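Local coordinates for D-glycero-alpha-D-manno-heptose 7-phosphate kinase (Campylobacter jejuni subsp. jejuni, PDB 4N3O), which uses ATP to phosphorylate D-glycero-alpha-D-manno-heptose 7-phosphate at C-1, opening the route to the GDP-heptose needed for capsule polysaccharide, at residues Thr6-Thr11 with His45-Lys50; Leu100-His105 with Ala131-Leu136; Gly289-Lys294 with Phe305-Pro310; Arg201-Phe206 with Asn315-Leu320. All coordinates share one frame; numbering follows the deposited sequence.

In the fold
The four contacts form two pairs at the two ends of a GHMP kinase. Interactions 1 and 2, centres 9 Å apart, share the N-terminal sheet, where strands 42-50 and 102-108 are neighbours. Interactions 3 and 4, centres 8 Å apart, share the C-terminal sheet through strands 303-308 and 202-206. The pairs lie far apart: the centres of 1 and 3 are 36 Å from each other. The predicted ATP site is approached from both ends, Cys46 lying about 9 Å from Ser60 and Phe305 about 8 Å from Leu116, side chain to side chain. The dimer brings the ends together, since Arg8 packs on Pro310 of the second subunit.

Interaction 1 (Thr6-Thr11 with His45-Lys50); sequences TIRTQT and HCTLIK
Thr6-Thr11 and His45-Lys50 run antiparallel as adjacent strands of the large mixed sheet in the N-terminal part of this GHMP kinase, their axes 4.6 Å apart. Ile7 pairs with Leu48 and Thr9 with Cys46 as hydrogen-bonded pairs, each closed by two nearly straight bonds; the bond from Leu48 N to Ile7 O is 2.8 Å long. In the non-hydrogen-bonded pair between them, Arg8 with Thr47, a CA-H...O contact adds to the seam, with Arg8 CA 3.2 Å from Cys46 O.

The strands carry different side chains on their two faces. Ile7, Thr9, Cys46 and Leu48 turn to the face packed by helix 118-134, so apolar branches suit it, and the CB atoms of Ile7 and Leu48 lie 4.4 Å apart. Thr9 is the polar member there: OG1 sits between the backbone N and the carbonyl carbon (chi1 72°), lies 3.4 Å from Cys46 CB and hydrogen-bonds Gly125 O in the helix.

Thr6, Arg8, Thr47 and Ile49 share the other face, which meets the second subunit. Arg8 and Thr47 lie side by side, and the long arginine chain suits the place because its head can serve several partners. Its NH2 gives Thr47 OG1 a bond of 3.1 Å lying in the guanidinium plane, while NE forms a salt bridge with Glu197 of the second subunit; together these should fix the rotation of the group. Thr6 contributes its methyl, which touches Thr47 CG2 at 3.9 Å. That same CG2 atom of Thr6 also rests 3.8 Å above the guanidinium plane of Arg8, offset toward the rim.

Interaction 2 (Leu100-His105 with Ala131-Leu136); sequences LSFSLH and AEWLNL
Trp133 reaches from helix 118-134 to the beginning of strand 102-108, and the far corner of its indole makes the contact. CH2 lies 4.0 Å from Phe102 CB, and it also touches Leu100 CB and Ser101 O. The tryptophan and phenylalanine side chains cross at about a right angle, with Trp133 CZ3 4.2 Å from Phe102 CD1. Beside them Leu100 and Leu134 meet tip to tip, CD1 to CD1 at 3.9 Å. No hydrogen bond joins the two segments; the CA atoms of Phe102 and Trp133 are widely separated, and long or bulky side chains suit such a gap.

Several groups hold this first shell in place. In Trp133, chi1 173° sets CG anti to the backbone N, on the side of the strand, and Leu134 CD2 lies 3.8 Å above one indole face, toward its rim. The Phe102 ring is met edge-to-face by Phe130, one helical turn before Leu134. Farther out, Tyr88 OH bonds Leu100 N and Ser71 OG bonds Leu100 O, while the guanidinium of Arg341 grips the carbonyl oxygens of Glu132 and Trp133. Asn135 has positive phi (58°), and the chain turns away from the helix there.

Within the N-terminal GHMP domain, the contact thus joins the C-terminal part of helix 118-134 to the start of strand 102-108, an interior strand of the sheet, and the loop residues just before it. Trp133 also lies on Leu48 and Lys50 of strand 42-50, Phe102 touches Ile56 of strand 55-60, and Leu134 packs against Ile91 and Thr96 of helix 82-96.

Interaction 3 (Gly289-Lys294 with Phe305-Pro310); sequences GAYSGK and FFFVDP
Tyr291 and Phe307 face each other across the beta hairpin formed by strands 290-296 and 303-308, at one side of the ferredoxin-like sheet of the C-terminal GHMP domain. Four backbone hydrogen bonds link the segments. Lys294 and Phe305 exchange two, whereas Tyr291 N bonds Phe307 O at 2.9 Å and Phe307 N bonds the carbonyl of the next residue, Ser292 O. Ala290 pairs with Val308 but Gly293 with Phe306, so the first strand carries one extra residue near Tyr291: a beta bulge.

Two glycines suit their places for different reasons. Gly293 CA comes to 3.0 Å from Phe305 O and also lies against Phe306 CD1, leaving no room for a side chain. Gly289, C-prime residue of the Schellman motif closing helix 276-287, has positive phi, where a CB would crowd the preceding carbonyl O; its own O lies 3.3 Å from Val308 CG2.

Aromatic contacts form a second group. Tyr291 CG lies between the backbone N and the carbonyl carbon (chi1 57°), and the ring leans across the partner strand in a CH-pi contact: Phe307 CB is 4.0 Å from its centroid, over the face. The Phe307 ring receives Tyr291 OH at its edge, 3.4 Å from CD2, and meets Trp263 with planes at about 90°.

Lys294 lies alongside Phe305: its CG packs on Phe305 CB, at the edge of the ring, while NZ bonds Gly16 O. The face opposite Phe305 and Phe307 belongs to Ala290, Phe306 and Val308, facing helix 313-320. There Ser292 O lies in the plane of the Phe306 ring at its edge, 3.8 Å from CD1.

Interaction 4 (Arg201-Phe206 with Asn315-Leu320); sequences RTVLYF and NLIKAL
Val203 and Tyr205, alternate residues of one strand, fit against Leu316, Ile317 and Leu320 of helix 313-320. The helix lies on one face of the sheet with its axis 10.0 Å from that of strand 202-206, and the two run in nearly the same direction, at 9°. No hydrogen bond joins these segments; the contact is mainly the fit of apolar shapes.

Val203 is the smaller bump. Its CG2 enters the hollow between Leu316 and Ile317, 4.1 Å from Leu316 CD2 and equally far from Ile317 CG1, while its other branch, CG1, meets Leu320 CD1 at 4.0 Å. A beta-branched residue suits the place because its two methyls address separate parts of the helix surface.

Leu320 is the larger bump, wedged between Val203 and the tyrosine ring. Tyr205 CG is anti to the backbone N (chi1 176°), and the ring stands off the strand and presents one face to the leucine, whose side chain crosses it at a slant. Leu320 CD2 sits 4.2 Å above the middle of that ring, only 1° off its normal, in a CH-pi contact. Lower down, Leu320 CB closes on Tyr205 CD1 at 4.0 Å. The hydroxyl accepts a hydrogen bond from Gly325 N, which anchors the far end of the side chain.

The strand order of this sheet, 290-296, 303-308, 202-206, 326-327, is that of a ferredoxin-like fold, with strand 202-206 in an interior position. Val327 of strand 326-327 touches Val203, Tyr205 and Leu320. On the flank, helix 276-287 completes the layer, with Ala285 against Leu316, Leu284 against Leu320 and Ile281 against Tyr205.

Interaction 1 (Thr6-Thr11 with His45-Lys50)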
# COMPACT_ATOMS: atom_id res chain seq x y z
N THR A 6 7.15 -22.29 11.20
CA THR A 6 7.54 -21.28 10.22
C THR A 6 7.30 -19.90 10.79
O THR A 6 6.24 -19.63 11.38
CB THR A 6 6.69 -21.40 8.94
OG1 THR A 6 6.80 -22.73 8.43
CG2 THR A 6 7.16 -20.43 7.90
N ILE A 7 8.27 -19.02 10.63
CA ILE A 7 8.15 -17.65 11.12
C ILE A 7 8.26 -16.76 9.91
O ILE A 7 9.07 -17.03 9.03
CB ILE A 7 9.30 -17.29 12.08
CG1 ILE A 7 9.24 -18.13 13.36
CG2 ILE A 7 9.30 -15.79 12.42
CD1 ILE A 7 8.15 -17.76 14.33
N ARG A 8 7.45 -15.71 9.85
CA ARG A 8 7.56 -14.78 8.78
C ARG A 8 7.64 -13.41 9.39
O ARG A 8 7.08 -13.18 10.46
CB ARG A 8 6.34 -14.81 7.83
CG ARG A 8 6.02 -16.17 7.20
CD ARG A 8 5.22 -16.00 5.92
NE ARG A 8 4.42 -17.17 5.62
CZ ARG A 8 4.88 -18.28 5.06
NH1 ARG A 8 4.05 -19.28 4.87
NH2 ARG A 8 6.17 -18.42 4.72
N THR A 9 8.35 -12.51 8.72
CA THR A 9 8.39 -11.12 9.15
C THR A 9 8.26 -10.23 7.90
O THR A 9 8.64 -10.61 6.77
CB THR A 9 9.66 -10.72 9.95
OG1 THR A 9 10.79 -10.67 9.10
CG2 THR A 9 9.91 -11.69 11.07
N GLN A 10 7.72 -9.04 8.14
CA GLN A 10 7.51 -8.05 7.09
C GLN A 10 7.95 -6.72 7.71
O GLN A 10 7.49 -6.33 8.78
CB GLN A 10 6.04 -8.06 6.70
CG GLN A 10 5.68 -7.08 5.63
CD GLN A 10 4.22 -7.19 5.17
OE1 GLN A 10 3.46 -8.08 5.61
NE2 GLN A 10 3.84 -6.31 4.28
N THR A 11 8.86 -6.04 7.02
CA THR A 11 9.48 -4.84 7.54
C THR A 11 9.40 -3.76 6.48
O THR A 11 9.82 -3.97 5.35
CB THR A 11 10.96 -5.14 7.84
OG1 THR A 11 11.06 -6.35 8.62
CG2 THR A 11 11.63 -3.97 8.58
N HIS A 45 10.54 -8.94 2.91
CA HIS A 45 9.82 -10.09 3.41
C HIS A 45 10.83 -11.14 3.80
O HIS A 45 11.77 -11.39 3.08
CB HIS A 45 8.90 -10.65 2.31
CG HIS A 45 8.08 -9.61 1.62
ND1 HIS A 45 6.80 -9.30 2.01
CD2 HIS A 45 8.37 -8.77 0.59
CE1 HIS A 45 6.33 -8.33 1.25
NE2 HIS A 45 7.26 -7.99 0.37
N CYS A 46 10.62 -11.76 4.96
CA CYS A 46 11.49 -12.82 5.44
C CYS A 46 10.69 -14.00 5.94
O CYS A 46 9.69 -13.83 6.63
CB CYS A 46 12.36 -12.34 6.61
SG CYS A 46 13.52 -11.02 6.19
N THR A 47 11.12 -15.19 5.56
CA THR A 47 10.53 -16.43 6.03
C THR A 47 11.66 -17.27 6.65
O THR A 47 12.71 -17.48 6.01
CB THR A 47 9.84 -17.22 4.92
OG1 THR A 47 8.62 -16.58 4.57
CG2 THR A 47 9.51 -18.59 5.39
N LEU A 48 11.46 -17.75 7.87
CA LEU A 48 12.46 -18.58 8.53
C LEU A 48 11.82 -19.91 8.87
O LEU A 48 10.85 -19.95 9.64
CB LEU A 48 12.98 -17.89 9.80
CG LEU A 48 14.19 -18.50 10.53
CD1 LEU A 48 14.64 -17.55 11.63
CD2 LEU A 48 13.89 -19.86 11.12
N ILE A 49 12.35 -20.99 8.30
CA ILE A 49 11.80 -22.33 8.53
C ILE A 49 12.77 -23.25 9.26
O ILE A 49 13.88 -23.52 8.78
CB ILE A 49 11.40 -23.03 7.21
CG1 ILE A 49 10.54 -22.11 6.34
CG2 ILE A 49 10.62 -24.32 7.50
CD1 ILE A 49 10.27 -22.68 4.97
N LYS A 50 12.34 -23.74 10.42
CA LYS A 50 13.12 -24.68 11.19
C LYS A 50 13.22 -25.99 10.43
O LYS A 50 12.24 -26.44 9.83
CB LYS A 50 12.49 -24.92 12.56
CG LYS A 50 13.25 -25.96 13.40
CD LYS A 50 12.66 -26.15 14.79
CE LYS A 50 13.46 -27.20 15.57
NZ LYS A 50 13.01 -27.31 16.98

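Interaction 2 (Leu100-His105 with Ala131-Leu136)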
# COMPACT_ATOMS: atom_id res chain seq x y z
N LEU A 100 22.16 -23.84 15.33
CA LEU A 100 20.74 -23.91 14.98
C LEU A 100 20.62 -24.42 13.55
O LEU A 100 21.54 -24.23 12.73
CB LEU A 100 20.11 -22.52 15.09
CG LEU A 100 20.31 -21.79 16.42
CD1 LEU A 100 19.91 -20.33 16.26
CD2 LEU A 100 19.53 -22.46 17.56
N SER A 101 19.49 -25.05 13.25
CA SER A 101 19.26 -25.58 11.90
C SER A 101 17.97 -24.97 11.33
O SER A 101 16.90 -25.10 11.92
CB SER A 101 19.22 -27.11 11.93
OG SER A 101 19.20 -27.66 10.62
N PHE A 102 18.09 -24.31 10.18
CA PHE A 102 16.96 -23.59 9.59
C PHE A 102 17.28 -23.12 8.19
O PHE A 102 18.44 -23.16 7.78
CB PHE A 102 16.73 -22.31 10.39
CG PHE A 102 17.91 -21.36 10.32
CD1 PHE A 102 18.95 -21.46 11.22
CD2 PHE A 102 17.99 -20.42 9.30
CE1 PHE A 102 20.05 -20.62 11.13
CE2 PHE A 102 19.08 -19.56 9.22
CZ PHE A 102 20.11 -19.66 10.13
N SER A 103 16.25 -22.64 7.49
CA SER A 103 16.40 -22.03 6.17
C SER A 103 15.79 -20.63 6.28
O SER A 103 14.75 -20.46 6.89
CB SER A 103 15.69 -22.82 5.08
OG SER A 103 14.29 -22.79 5.23
N LEU A 104 16.46 -19.64 5.71
CA LEU A 104 16.05 -18.25 5.76
C LEU A 104 15.86 -17.75 4.34
O LEU A 104 16.79 -17.82 3.53
CB LEU A 104 17.12 -17.42 6.46
CG LEU A 104 16.83 -15.93 6.61
CD1 LEU A 104 15.64 -15.74 7.53
CD2 LEU A 104 18.04 -15.17 7.13
N HIS A 105 14.66 -17.24 4.02
CA HIS A 105 14.36 -16.80 2.66
C HIS A 105 13.93 -15.35 2.70
O HIS A 105 13.09 -15.00 3.51
CB HIS A 105 13.23 -17.66 2.09
CG HIS A 105 13.39 -19.13 2.33
ND1 HIS A 105 13.84 -20.00 1.35
CD2 HIS A 105 13.16 -19.89 3.43
CE1 HIS A 105 13.87 -21.23 1.84
NE2 HIS A 105 13.46 -21.19 3.09
N ALA A 131 14.33 -13.64 16.74
CA ALA A 131 13.78 -13.30 18.05
C ALA A 131 12.43 -13.97 18.32
O ALA A 131 12.20 -14.48 19.41
CB ALA A 131 13.66 -11.78 18.17
N GLU A 132 11.57 -13.95 17.31
CA GLU A 132 10.23 -14.54 17.37
C GLU A 132 10.30 -16.06 17.47
O GLU A 132 9.57 -16.69 18.23
CB GLU A 132 9.48 -14.18 16.09
CG GLU A 132 8.06 -14.70 15.98
CD GLU A 132 7.08 -13.91 16.82
OE1 GLU A 132 7.47 -13.43 17.90
OE2 GLU A 132 5.92 -13.78 16.39
N TRP A 133 11.20 -16.62 16.67
CA TRP A 133 11.38 -18.05 16.59
C TRP A 133 11.96 -18.62 17.89
O TRP A 133 11.49 -19.64 18.41
CB TRP A 133 12.29 -18.40 15.42
CG TRP A 133 12.65 -19.84 15.37
CD1 TRP A 133 11.82 -20.89 15.65
CD2 TRP A 133 13.90 -20.41 14.95
NE1 TRP A 133 12.50 -22.08 15.47
CE2 TRP A 133 13.77 -21.81 15.04
CE3 TRP A 133 15.12 -19.87 14.53
CZ2 TRP A 133 14.81 -22.68 14.72
CZ3 TRP A 133 16.15 -20.74 14.20
CH2 TRP A 133 15.99 -22.13 14.31
N LEU A 134 12.99 -17.95 18.40
CA LEU A 134 13.70 -18.41 19.58
C LEU A 134 13.20 -17.80 20.88
O LEU A 134 13.75 -18.09 21.94
CB LEU A 134 15.18 -18.11 19.40
CG LEU A 134 15.77 -18.74 18.13
CD1 LEU A 134 17.10 -18.12 17.76
CD2 LEU A 134 15.89 -20.25 18.31
N ASN A 135 12.15 -16.97 20.81
CA ASN A 135 11.55 -16.35 22.00
C ASN A 135 12.56 -15.52 22.79
O ASN A 135 12.58 -15.53 24.01
CB ASN A 135 10.94 -17.42 22.91
CG ASN A 135 10.01 -16.86 23.99
OD1 ASN A 135 9.43 -15.77 23.83
ND2 ASN A 135 9.84 -17.61 25.07
N LEU A 136 13.41 -14.80 22.07
CA LEU A 136 14.44 -13.99 22.72
C LEU A 136 13.82 -12.81 23.43
O LEU A 136 12.86 -12.23 22.93
CB LEU A 136 15.43 -13.50 21.68
CG LEU A 136 16.09 -14.57 20.81
CD1 LEU A 136 17.03 -13.92 19.81
CD2 LEU A 136 16.82 -15.58 21.67

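Interaction 3 (Gly289-Lys294 with Phe305-Pro310)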
# COMPACT_ATOMS: atom_id res chain seq x y z
N GLY A 289 2.29 19.21 -13.61
CA GLY A 289 1.55 19.27 -12.35
C GLY A 289 2.36 19.24 -11.08
O GLY A 289 1.90 19.74 -10.05
N ALA A 290 3.55 18.65 -11.11
CA ALA A 290 4.38 18.65 -9.90
C ALA A 290 4.82 20.09 -9.64
O ALA A 290 4.97 20.87 -10.58
CB ALA A 290 5.60 17.75 -10.08
N TYR A 291 4.97 20.44 -8.36
CA TYR A 291 5.44 21.78 -7.99
C TYR A 291 6.67 21.70 -7.11
O TYR A 291 7.17 22.72 -6.64
CB TYR A 291 4.33 22.60 -7.29
CG TYR A 291 3.73 21.98 -6.05
CD1 TYR A 291 4.34 22.12 -4.79
CD2 TYR A 291 2.52 21.30 -6.11
CE1 TYR A 291 3.77 21.57 -3.65
CE2 TYR A 291 1.94 20.75 -4.97
CZ TYR A 291 2.57 20.89 -3.74
OH TYR A 291 1.97 20.33 -2.62
N SER A 292 7.18 20.49 -6.92
CA SER A 292 8.35 20.29 -6.07
C SER A 292 8.74 18.82 -6.10
O SER A 292 7.88 17.94 -6.19
CB SER A 292 8.03 20.72 -4.62
OG SER A 292 9.14 20.55 -3.77
N GLY A 293 10.04 18.55 -6.04
CA GLY A 293 10.53 17.19 -6.04
C GLY A 293 11.99 17.10 -5.62
O GLY A 293 12.71 18.09 -5.67
N LYS A 294 12.41 15.90 -5.19
CA LYS A 294 13.79 15.64 -4.78
C LYS A 294 14.24 14.31 -5.35
O LYS A 294 13.41 13.44 -5.66
CB LYS A 294 13.90 15.55 -3.26
CG LYS A 294 13.00 14.47 -2.67
CD LYS A 294 13.51 13.92 -1.35
CE LYS A 294 13.62 14.97 -0.27
NZ LYS A 294 13.90 14.30 1.03
N PHE A 305 10.93 11.92 -5.88
CA PHE A 305 9.75 11.98 -5.07
C PHE A 305 9.18 13.35 -5.34
O PHE A 305 9.88 14.35 -5.20
CB PHE A 305 10.18 11.79 -3.62
CG PHE A 305 9.11 11.98 -2.63
CD1 PHE A 305 7.96 11.20 -2.67
CD2 PHE A 305 9.28 12.86 -1.58
CE1 PHE A 305 6.97 11.35 -1.73
CE2 PHE A 305 8.28 13.01 -0.62
CZ PHE A 305 7.13 12.26 -0.70
N PHE A 306 7.92 13.41 -5.78
CA PHE A 306 7.30 14.70 -6.11
C PHE A 306 6.08 15.06 -5.28
O PHE A 306 5.40 14.20 -4.72
CB PHE A 306 6.81 14.72 -7.57
CG PHE A 306 7.86 14.44 -8.59
CD1 PHE A 306 8.76 15.42 -8.96
CD2 PHE A 306 7.91 13.22 -9.25
CE1 PHE A 306 9.71 15.18 -9.93
CE2 PHE A 306 8.86 12.97 -10.22
CZ PHE A 306 9.77 13.95 -10.56
N PHE A 307 5.85 16.36 -5.20
CA PHE A 307 4.66 16.95 -4.60
C PHE A 307 3.86 17.49 -5.78
O PHE A 307 4.39 18.22 -6.62
CB PHE A 307 5.00 18.07 -3.63
CG PHE A 307 5.07 17.63 -2.22
CD1 PHE A 307 6.03 16.73 -1.81
CD2 PHE A 307 4.18 18.14 -1.28
CE1 PHE A 307 6.10 16.33 -0.49
CE2 PHE A 307 4.24 17.75 0.03
CZ PHE A 307 5.20 16.83 0.43
N VAL A 308 2.60 17.11 -5.84
CA VAL A 308 1.72 17.49 -6.94
C VAL A 308 0.32 17.80 -6.45
O VAL A 308 -0.12 17.34 -5.41
CB VAL A 308 1.59 16.33 -7.94
CG1 VAL A 308 0.89 15.13 -7.31
CG2 VAL A 308 0.85 16.77 -9.19
N ASP A 309 -0.36 18.62 -7.22
CA ASP A 309 -1.73 18.92 -6.91
C ASP A 309 -2.50 17.61 -7.17
O ASP A 309 -2.36 17.00 -8.24
CB ASP A 309 -2.21 20.02 -7.83
CG ASP A 309 -3.66 20.31 -7.68
OD1 ASP A 309 -4.20 20.20 -6.56
OD2 ASP A 309 -4.26 20.68 -8.70
N PRO A 310 -3.30 17.16 -6.20
CA PRO A 310 -4.05 15.93 -6.40
C PRO A 310 -4.92 15.92 -7.66
O PRO A 310 -5.03 14.89 -8.30
CB PRO A 310 -4.91 15.86 -5.15
CG PRO A 310 -4.06 16.54 -4.11
CD PRO A 310 -3.45 17.69 -4.84

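Interaction 4 (Arg201-Phe206 with Asn315-Leu320)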
# COMPACT_ATOMS: atom_id res chain seq x y z
N ARG A 201 -0.93 13.99 -2.42
CA ARG A 201 -0.04 14.99 -3.00
C ARG A 201 1.27 14.43 -3.50
O ARG A 201 2.13 15.19 -3.90
CB ARG A 201 0.43 15.96 -1.91
CG ARG A 201 -0.60 16.63 -1.04
CD ARG A 201 -1.05 17.95 -1.55
NE ARG A 201 -1.69 18.69 -0.48
CZ ARG A 201 -2.21 19.90 -0.63
NH1 ARG A 201 -2.80 20.50 0.39
NH2 ARG A 201 -2.16 20.50 -1.82
N THR A 202 1.49 13.13 -3.46
CA THR A 202 2.82 12.68 -3.82
C THR A 202 2.90 11.55 -4.83
O THR A 202 2.03 10.70 -4.91
CB THR A 202 3.64 12.32 -2.54
OG1 THR A 202 2.98 11.31 -1.78
CG2 THR A 202 3.82 13.52 -1.64
N VAL A 203 3.97 11.57 -5.60
CA VAL A 203 4.27 10.56 -6.60
C VAL A 203 5.72 10.10 -6.42
O VAL A 203 6.62 10.91 -6.30
CB VAL A 203 4.13 11.12 -8.02
CG1 VAL A 203 4.62 10.09 -9.03
CG2 VAL A 203 2.69 11.51 -8.29
N LEU A 204 5.92 8.80 -6.39
CA LEU A 204 7.24 8.20 -6.22
C LEU A 204 7.60 7.55 -7.56
O LEU A 204 6.87 6.69 -8.04
CB LEU A 204 7.18 7.14 -5.12
CG LEU A 204 8.48 6.38 -4.84
CD1 LEU A 204 9.58 7.35 -4.47
CD2 LEU A 204 8.29 5.35 -3.73
N TYR A 205 8.72 7.95 -8.15
CA TYR A 205 9.14 7.44 -9.45
C TYR A 205 10.57 6.91 -9.45
O TYR A 205 11.49 7.63 -9.12
CB TYR A 205 9.04 8.58 -10.46
CG TYR A 205 9.54 8.27 -11.86
CD1 TYR A 205 8.80 7.44 -12.71
CD2 TYR A 205 10.71 8.85 -12.35
CE1 TYR A 205 9.24 7.18 -13.99
CE2 TYR A 205 11.15 8.59 -13.64
CZ TYR A 205 10.41 7.75 -14.45
OH TYR A 205 10.83 7.47 -15.73
N PHE A 206 10.73 5.65 -9.83
CA PHE A 206 12.04 5.04 -9.99
C PHE A 206 12.44 5.30 -11.42
O PHE A 206 11.72 4.97 -12.35
CB PHE A 206 12.03 3.56 -9.67
CG PHE A 206 12.00 3.27 -8.19
CD1 PHE A 206 13.19 3.16 -7.48
CD2 PHE A 206 10.80 3.11 -7.52
CE1 PHE A 206 13.17 2.90 -6.11
CE2 PHE A 206 10.78 2.84 -6.17
CZ PHE A 206 11.97 2.73 -5.46
N ASN A 315 -2.59 12.83 -14.46
CA ASN A 315 -1.89 13.22 -15.67
C ASN A 315 -0.35 13.19 -15.47
O ASN A 315 0.37 12.87 -16.38
CB ASN A 315 -2.40 14.56 -16.24
CG ASN A 315 -3.78 14.43 -16.92
OD1 ASN A 315 -4.04 13.47 -17.68
ND2 ASN A 315 -4.67 15.40 -16.67
N LEU A 316 0.13 13.50 -14.28
CA LEU A 316 1.56 13.40 -14.01
C LEU A 316 2.00 11.94 -14.11
O LEU A 316 2.97 11.61 -14.78
CB LEU A 316 1.89 13.97 -12.64
CG LEU A 316 3.30 13.78 -12.10
CD1 LEU A 316 4.36 14.18 -13.11
CD2 LEU A 316 3.42 14.60 -10.82
N ILE A 317 1.26 11.06 -13.45
CA ILE A 317 1.55 9.64 -13.48
C ILE A 317 1.54 9.14 -14.93
O ILE A 317 2.42 8.40 -15.36
CB ILE A 317 0.54 8.87 -12.62
CG1 ILE A 317 0.81 9.18 -11.15
CG2 ILE A 317 0.67 7.38 -12.82
CD1 ILE A 317 -0.15 8.51 -10.18
N LYS A 318 0.56 9.61 -15.71
CA LYS A 318 0.43 9.21 -17.10
C LYS A 318 1.67 9.62 -17.93
O LYS A 318 2.17 8.85 -18.76
CB LYS A 318 -0.86 9.80 -17.67
CG LYS A 318 -1.23 9.31 -19.06
CD LYS A 318 -2.55 9.91 -19.56
CE LYS A 318 -2.42 11.39 -19.86
NZ LYS A 318 -3.69 11.97 -20.36
N ALA A 319 2.17 10.83 -17.72
CA ALA A 319 3.34 11.26 -18.47
C ALA A 319 4.55 10.40 -18.03
O ALA A 319 5.27 9.87 -18.87
CB ALA A 319 3.61 12.75 -18.29
N LEU A 320 4.73 10.23 -16.73
CA LEU A 320 5.85 9.43 -16.24
C LEU A 320 5.84 7.96 -16.73
O LEU A 320 6.90 7.42 -17.05
CB LEU A 320 5.96 9.49 -14.71
CG LEU A 320 6.36 10.84 -14.09
CD1 LEU A 320 6.34 10.73 -12.59
CD2 LEU A 320 7.74 11.30 -14.53